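Local coordinates for protein AimR transcriptional regulator (Bacillus phage phi3T, PDB 5ZVV) that activates transcription of the phage aimX locus as a dimer, apparently favouring lytic growth until the arbitrium peptide turns it into an inactive monomer and lysogeny follows, at residues F272-Y286 with L294-N306. Sequence-based numbering, arbitrary orientation.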
loop_
_atom_site.group_PDB
_atom_site.type_symbol
_atom_site.label_atom_id
_atom_site.label_comp_id
_atom_site.label_asym_id
_atom_site.label_seq_id
_atom_site.Cartn_x
_atom_site.Cartn_y
_atom_site.Cartn_z
ATOM N N PHE A 272 -6.020 29.050 -7.520
ATOM C CA PHE A 272 -6.190 27.981 -8.495
ATOM C C PHE A 272 -7.583 28.019 -9.106
ATOM O O PHE A 272 -7.744 27.870 -10.322
ATOM C CB PHE A 272 -5.933 26.622 -7.847
ATOM C CG PHE A 272 -5.971 25.479 -8.821
ATOM C CD1 PHE A 272 -4.919 25.269 -9.698
ATOM C CD2 PHE A 272 -7.057 24.619 -8.866
ATOM C CE1 PHE A 272 -4.947 24.218 -10.601
ATOM C CE2 PHE A 272 -7.093 23.565 -9.765
ATOM C CZ PHE A 272 -6.035 23.366 -10.634
ATOM N N LEU A 273 -8.608 28.214 -8.272
ATOM C CA LEU A 273 -9.976 28.263 -8.779
ATOM C C LEU A 273 -10.145 29.369 -9.817
ATOM O O LEU A 273 -10.622 29.123 -10.935
ATOM C CB LEU A 273 -10.949 28.468 -7.621
ATOM C CG LEU A 273 -12.427 28.490 -8.000
ATOM C CD1 LEU A 273 -12.889 27.115 -8.471
ATOM C CD2 LEU A 273 -13.272 28.989 -6.836
ATOM N N SER A 274 -9.760 30.600 -9.462
ATOM C CA SER A 274 -9.979 31.726 -10.364
ATOM C C SER A 274 -9.101 31.630 -11.604
ATOM O O SER A 274 -9.502 32.092 -12.678
ATOM C CB SER A 274 -9.740 33.047 -9.631
ATOM O OG SER A 274 -8.402 33.155 -9.175
ATOM N N ASN A 275 -7.908 31.041 -11.480
ATOM C CA ASN A 275 -7.108 30.749 -12.667
ATOM C C ASN A 275 -7.815 29.750 -13.572
ATOM O O ASN A 275 -7.820 29.906 -14.799
ATOM C CB ASN A 275 -5.738 30.211 -12.262
ATOM C CG ASN A 275 -4.818 31.291 -11.745
ATOM O OD1 ASN A 275 -5.035 32.479 -11.988
ATOM N ND2 ASN A 275 -3.776 30.883 -11.034
ATOM N N ILE A 276 -8.418 28.716 -12.979
ATOM C CA ILE A 276 -9.127 27.701 -13.755
ATOM C C ILE A 276 -10.276 28.331 -14.528
ATOM O O ILE A 276 -10.455 28.081 -15.726
ATOM C CB ILE A 276 -9.621 26.571 -12.833
ATOM C CG1 ILE A 276 -8.467 25.650 -12.445
ATOM C CG2 ILE A 276 -10.740 25.771 -13.497
ATOM C CD1 ILE A 276 -7.834 24.965 -13.623
ATOM N N TRP A 277 -11.070 29.160 -13.858
ATOM C CA TRP A 277 -12.245 29.745 -14.486
ATOM C C TRP A 277 -11.974 31.110 -15.105
ATOM O O TRP A 277 -12.911 31.743 -15.604
ATOM C CB TRP A 277 -13.385 29.843 -13.472
ATOM C CG TRP A 277 -13.873 28.498 -13.037
ATOM C CD1 TRP A 277 -13.328 27.699 -12.076
ATOM C CD2 TRP A 277 -15.001 27.787 -13.559
ATOM N NE1 TRP A 277 -14.051 26.537 -11.960
ATOM C CE2 TRP A 277 -15.083 26.565 -12.861
ATOM C CE3 TRP A 277 -15.951 28.066 -14.546
ATOM C CZ2 TRP A 277 -16.077 25.623 -13.120
ATOM C CZ3 TRP A 277 -16.940 27.128 -14.800
ATOM C CH2 TRP A 277 -16.992 25.922 -14.091
ATOM N N LYS A 278 -10.719 31.559 -15.099
ATOM C CA LYS A 278 -10.329 32.867 -15.623
ATOM C C LYS A 278 -11.219 33.968 -15.051
ATOM O O LYS A 278 -11.765 34.808 -15.769
ATOM C CB LYS A 278 -10.333 32.864 -17.152
ATOM C CG LYS A 278 -9.360 31.837 -17.722
ATOM C CD LYS A 278 -9.290 31.853 -19.237
ATOM C CE LYS A 278 -8.428 30.696 -19.735
ATOM N NZ LYS A 278 -8.331 30.640 -21.219
ATOM N N LYS A 279 -11.365 33.945 -13.729
ATOM C CA LYS A 279 -12.072 34.970 -12.982
ATOM C C LYS A 279 -11.076 35.905 -12.304
ATOM O O LYS A 279 -9.866 35.664 -12.290
ATOM C CB LYS A 279 -12.998 34.330 -11.945
ATOM C CG LYS A 279 -14.002 33.358 -12.538
ATOM C CD LYS A 279 -15.049 34.084 -13.363
ATOM C CE LYS A 279 -15.935 33.105 -14.108
ATOM N NZ LYS A 279 -17.006 33.805 -14.858
ATOM N N GLU A 280 -11.605 36.985 -11.731
ATOM C CA GLU A 280 -10.766 37.974 -11.066
ATOM C C GLU A 280 -9.998 37.328 -9.917
ATOM O O GLU A 280 -10.593 36.802 -8.973
ATOM C CB GLU A 280 -11.626 39.131 -10.561
ATOM C CG GLU A 280 -10.846 40.255 -9.904
ATOM C CD GLU A 280 -11.713 41.464 -9.604
ATOM O OE1 GLU A 280 -12.502 41.867 -10.486
ATOM O OE2 GLU A 280 -11.611 42.006 -8.483
ATOM N N ASN A 281 -8.671 37.363 -10.007
ATOM C CA ASN A 281 -7.786 36.674 -9.074
ATOM C C ASN A 281 -7.177 37.698 -8.124
ATOM O O ASN A 281 -6.310 38.484 -8.521
ATOM C CB ASN A 281 -6.697 35.913 -9.829
ATOM C CG ASN A 281 -5.957 34.919 -8.952
ATOM O OD1 ASN A 281 -5.943 35.035 -7.726
ATOM N ND2 ASN A 281 -5.339 33.928 -9.582
ATOM N N GLN A 282 -7.623 37.679 -6.871
ATOM C CA GLN A 282 -7.066 38.528 -5.830
ATOM C C GLN A 282 -6.058 37.803 -4.952
ATOM O O GLN A 282 -5.524 38.411 -4.021
ATOM C CB GLN A 282 -8.182 39.083 -4.942
ATOM C CG GLN A 282 -9.291 39.793 -5.682
ATOM C CD GLN A 282 -10.429 40.171 -4.760
ATOM O OE1 GLN A 282 -10.617 39.558 -3.708
ATOM N NE2 GLN A 282 -11.190 41.189 -5.143
ATOM N N TRP A 283 -5.780 36.528 -5.226
ATOM C CA TRP A 283 -5.070 35.673 -4.282
ATOM C C TRP A 283 -3.724 35.194 -4.810
ATOM O O TRP A 283 -3.169 34.223 -4.287
ATOM C CB TRP A 283 -5.952 34.484 -3.903
ATOM C CG TRP A 283 -7.294 34.909 -3.401
ATOM C CD1 TRP A 283 -7.618 35.261 -2.125
ATOM C CD2 TRP A 283 -8.487 35.053 -4.174
ATOM N NE1 TRP A 283 -8.943 35.611 -2.054
ATOM C CE2 TRP A 283 -9.501 35.489 -3.300
ATOM C CE3 TRP A 283 -8.799 34.852 -5.523
ATOM C CZ2 TRP A 283 -10.806 35.725 -3.728
ATOM C CZ3 TRP A 283 -10.094 35.086 -5.945
ATOM C CH2 TRP A 283 -11.081 35.518 -5.052
ATOM N N VAL A 284 -3.186 35.853 -5.835
ATOM C CA VAL A 284 -1.846 35.529 -6.308
ATOM C C VAL A 284 -0.850 35.804 -5.190
ATOM O O VAL A 284 -0.816 36.901 -4.622
ATOM C CB VAL A 284 -1.504 36.337 -7.568
ATOM C CG1 VAL A 284 -0.098 36.002 -8.048
ATOM C CG2 VAL A 284 -2.527 36.077 -8.659
ATOM N N ASN A 285 -0.042 34.802 -4.860
ATOM C CA ASN A 285 0.964 34.936 -3.812
ATOM C C ASN A 285 2.261 35.424 -4.446
ATOM O O ASN A 285 2.912 34.686 -5.193
ATOM C CB ASN A 285 1.169 33.607 -3.090
ATOM C CG ASN A 285 1.925 33.759 -1.778
ATOM O OD1 ASN A 285 2.825 34.591 -1.651
ATOM N ND2 ASN A 285 1.561 32.945 -0.795
ATOM N N TYR A 286 2.631 36.671 -4.153
ATOM C CA TYR A 286 3.856 37.272 -4.663
ATOM C C TYR A 286 5.015 37.182 -3.679
ATOM O O TYR A 286 6.132 37.582 -4.019
ATOM C CB TYR A 286 3.608 38.741 -5.022
ATOM C CG TYR A 286 2.628 38.948 -6.158
ATOM C CD1 TYR A 286 3.049 38.888 -7.480
ATOM C CD2 TYR A 286 1.284 39.213 -5.911
ATOM C CE1 TYR A 286 2.161 39.080 -8.527
ATOM C CE2 TYR A 286 0.386 39.408 -6.952
ATOM C CZ TYR A 286 0.832 39.340 -8.259
ATOM O OH TYR A 286 -0.046 39.530 -9.305
ATOM N N LEU A 294 4.234 29.196 -6.188
ATOM C CA LEU A 294 4.946 29.575 -7.403
ATOM C C LEU A 294 4.239 29.036 -8.640
ATOM O O LEU A 294 4.103 29.747 -9.643
ATOM C CB LEU A 294 6.387 29.066 -7.350
ATOM C CG LEU A 294 7.365 29.859 -6.486
ATOM C CD1 LEU A 294 8.743 29.203 -6.503
ATOM C CD2 LEU A 294 7.439 31.298 -6.971
ATOM N N GLN A 295 3.784 27.778 -8.583
ATOM C CA GLN A 295 3.032 27.203 -9.694
ATOM C C GLN A 295 1.764 27.996 -9.973
ATOM O O GLN A 295 1.431 28.261 -11.133
ATOM C CB GLN A 295 2.672 25.749 -9.399
ATOM C CG GLN A 295 3.808 24.758 -9.538
ATOM C CD GLN A 295 3.311 23.331 -9.482
ATOM O OE1 GLN A 295 2.127 23.087 -9.241
ATOM N NE2 GLN A 295 4.207 22.379 -9.712
ATOM N N LEU A 296 1.040 28.375 -8.917
ATOM C CA LEU A 296 -0.188 29.143 -9.091
ATOM C C LEU A 296 0.099 30.519 -9.675
ATOM O O LEU A 296 -0.659 31.017 -10.516
ATOM C CB LEU A 296 -0.917 29.261 -7.756
ATOM C CG LEU A 296 -1.472 27.922 -7.268
ATOM C CD1 LEU A 296 -2.129 28.051 -5.905
ATOM C CD2 LEU A 296 -2.451 27.381 -8.290
ATOM N N ARG A 297 1.198 31.146 -9.244
ATOM C CA ARG A 297 1.576 32.444 -9.795
ATOM C C ARG A 297 1.932 32.331 -11.274
ATOM O O ARG A 297 1.562 33.198 -12.077
ATOM C CB ARG A 297 2.745 33.022 -8.995
ATOM C CG ARG A 297 3.248 34.369 -9.478
ATOM C CD ARG A 297 4.387 34.861 -8.602
ATOM N NE ARG A 297 4.937 36.123 -9.085
ATOM C CZ ARG A 297 5.986 36.737 -8.548
ATOM N NH1 ARG A 297 6.609 36.205 -7.503
ATOM N NH2 ARG A 297 6.413 37.883 -9.059
ATOM N N ALA A 298 2.644 31.267 -11.653
ATOM C CA ALA A 298 2.945 31.053 -13.065
ATOM C C ALA A 298 1.673 30.788 -13.861
ATOM O O ALA A 298 1.543 31.237 -15.004
ATOM C CB ALA A 298 3.936 29.898 -13.222
ATOM N N PHE A 299 0.727 30.055 -13.273
ATOM C CA PHE A 299 -0.583 29.865 -13.888
ATOM C C PHE A 299 -1.246 31.209 -14.178
ATOM O O PHE A 299 -1.698 31.468 -15.302
ATOM C CB PHE A 299 -1.447 29.011 -12.954
ATOM C CG PHE A 299 -2.672 28.407 -13.596
ATOM C CD1 PHE A 299 -2.980 28.637 -14.928
ATOM C CD2 PHE A 299 -3.521 27.607 -12.847
ATOM C CE1 PHE A 299 -4.114 28.078 -15.501
ATOM C CE2 PHE A 299 -4.656 27.044 -13.414
ATOM C CZ PHE A 299 -4.951 27.281 -14.742
ATOM N N TYR A 300 -1.296 32.083 -13.167
ATOM C CA TYR A 300 -1.876 33.412 -13.339
ATOM C C TYR A 300 -1.169 34.192 -14.444
ATOM O O TYR A 300 -1.823 34.822 -15.287
ATOM C CB TYR A 300 -1.810 34.165 -12.010
ATOM C CG TYR A 300 -2.196 35.623 -12.078
ATOM C CD1 TYR A 300 -3.529 36.006 -12.168
ATOM C CD2 TYR A 300 -1.228 36.619 -12.023
ATOM C CE1 TYR A 300 -3.885 37.338 -12.217
ATOM C CE2 TYR A 300 -1.574 37.953 -12.072
ATOM C CZ TYR A 300 -2.905 38.308 -12.168
ATOM O OH TYR A 300 -3.258 39.639 -12.218
ATOM N N TYR A 301 0.167 34.152 -14.461
ATOM C CA TYR A 301 0.913 34.812 -15.527
ATOM C C TYR A 301 0.532 34.257 -16.897
ATOM O O TYR A 301 0.345 35.019 -17.852
ATOM C CB TYR A 301 2.415 34.661 -15.289
ATOM C CG TYR A 301 2.975 35.576 -14.226
ATOM C CD1 TYR A 301 2.301 36.730 -13.843
ATOM C CD2 TYR A 301 4.187 35.291 -13.610
ATOM C CE1 TYR A 301 2.817 37.571 -12.874
ATOM C CE2 TYR A 301 4.710 36.123 -12.641
ATOM C CZ TYR A 301 4.024 37.262 -12.276
ATOM O OH TYR A 301 4.549 38.093 -11.309
ATOM N N ILE A 302 0.413 32.929 -17.006
ATOM C CA ILE A 302 0.027 32.304 -18.270
ATOM C C ILE A 302 -1.325 32.829 -18.727
ATOM O O ILE A 302 -1.521 33.156 -19.905
ATOM C CB ILE A 302 0.008 30.771 -18.127
ATOM C CG1 ILE A 302 1.424 30.220 -17.968
ATOM C CG2 ILE A 302 -0.692 30.132 -19.318
ATOM C CD1 ILE A 302 1.457 28.772 -17.526
ATOM N N ASN A 303 -2.284 32.911 -17.803
ATOM C CA ASN A 303 -3.598 33.427 -18.166
ATOM C C ASN A 303 -3.519 34.879 -18.622
ATOM O O ASN A 303 -4.202 35.273 -19.576
ATOM C CB ASN A 303 -4.567 33.280 -16.995
ATOM C CG ASN A 303 -5.052 31.856 -16.822
ATOM O OD1 ASN A 303 -4.919 31.031 -17.726
ATOM N ND2 ASN A 303 -5.624 31.562 -15.663
ATOM N N GLN A 304 -2.688 35.688 -17.966
ATOM C CA GLN A 304 -2.571 37.091 -18.348
ATOM C C GLN A 304 -1.616 37.324 -19.515
ATOM O O GLN A 304 -1.398 38.481 -19.892
ATOM C CB GLN A 304 -2.134 37.931 -17.147
ATOM C CG GLN A 304 -3.237 38.147 -16.125
ATOM C CD GLN A 304 -3.179 39.524 -15.493
ATOM O OE1 GLN A 304 -2.224 39.860 -14.789
ATOM N NE2 GLN A 304 -4.201 40.337 -15.750
ATOM N N GLY A 305 -1.048 36.270 -20.097
ATOM C CA GLY A 305 -0.172 36.412 -21.240
ATOM C C GLY A 305 1.261 36.777 -20.919
ATOM O O GLY A 305 2.052 36.981 -21.851
ATOM N N ASN A 306 1.624 36.865 -19.639
ATOM C CA ASN A 306 2.997 37.166 -19.234
ATOM C C ASN A 306 3.821 35.879 -19.263
ATOM O O ASN A 306 4.224 35.323 -18.239
ATOM C CB ASN A 306 3.011 37.817 -17.858
ATOM C CG ASN A 306 2.182 39.080 -17.812
ATOM O OD1 ASN A 306 2.024 39.767 -18.821
ATOM N ND2 ASN A 306 1.639 39.391 -16.645
HETATM O O HOH W 1 -5.936 33.680 -14.019
HETATM O O HOH W 2 5.854 34.219 -5.283
#
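With CG of Asn-275 beside its backbone N (chi1 -75°) and CG of Phe-299 anti to its own (chi1 -164°), CB of the asparagine settles over the face of the phenylalanine ring, a CH-pi contact 3.6 Å from the centroid. The side chain of Asn-275 is a knob among Leu-296, Phe-299, Tyr-300 and Asn-303. Its ND2 gives a weak hydrogen bond of 3.2 Å to Leu-296 O, while OD1 lies at the edge of the Tyr-300 ring and accepts a 2.8 Å bond from Asn-281 ND2, which approaches from above the carbonyl plane. Asn-303 ND2 returns a bond of 2.9 Å to Asn-275 O near the end of its helix, where Lys-278, with positive phi, closes a Schellman motif. Helices 260-277 and 291-304, joined by a long loop, stack nearly parallel, their segments 272-277 and 294-304 at 25°, consistent with the helical-repeat architecture of the TPR clan; helix 324-338 packs on Phe-272 and Phe-299. The linking loop folds back over the second helix: Val-284 sets CG2 on one face of the Tyr-300 ring, 3.6 Å from its centroid, opposite Gln-304 CG. Farther along, NE and NH2 of the extended Arg-297 both donate to Tyr-301 OH, which lies in the guanidinium plane and fixes that plane's rotation as Tyr-286 CD1 rests over one face, 3.8 Å from Arg-297 CZ.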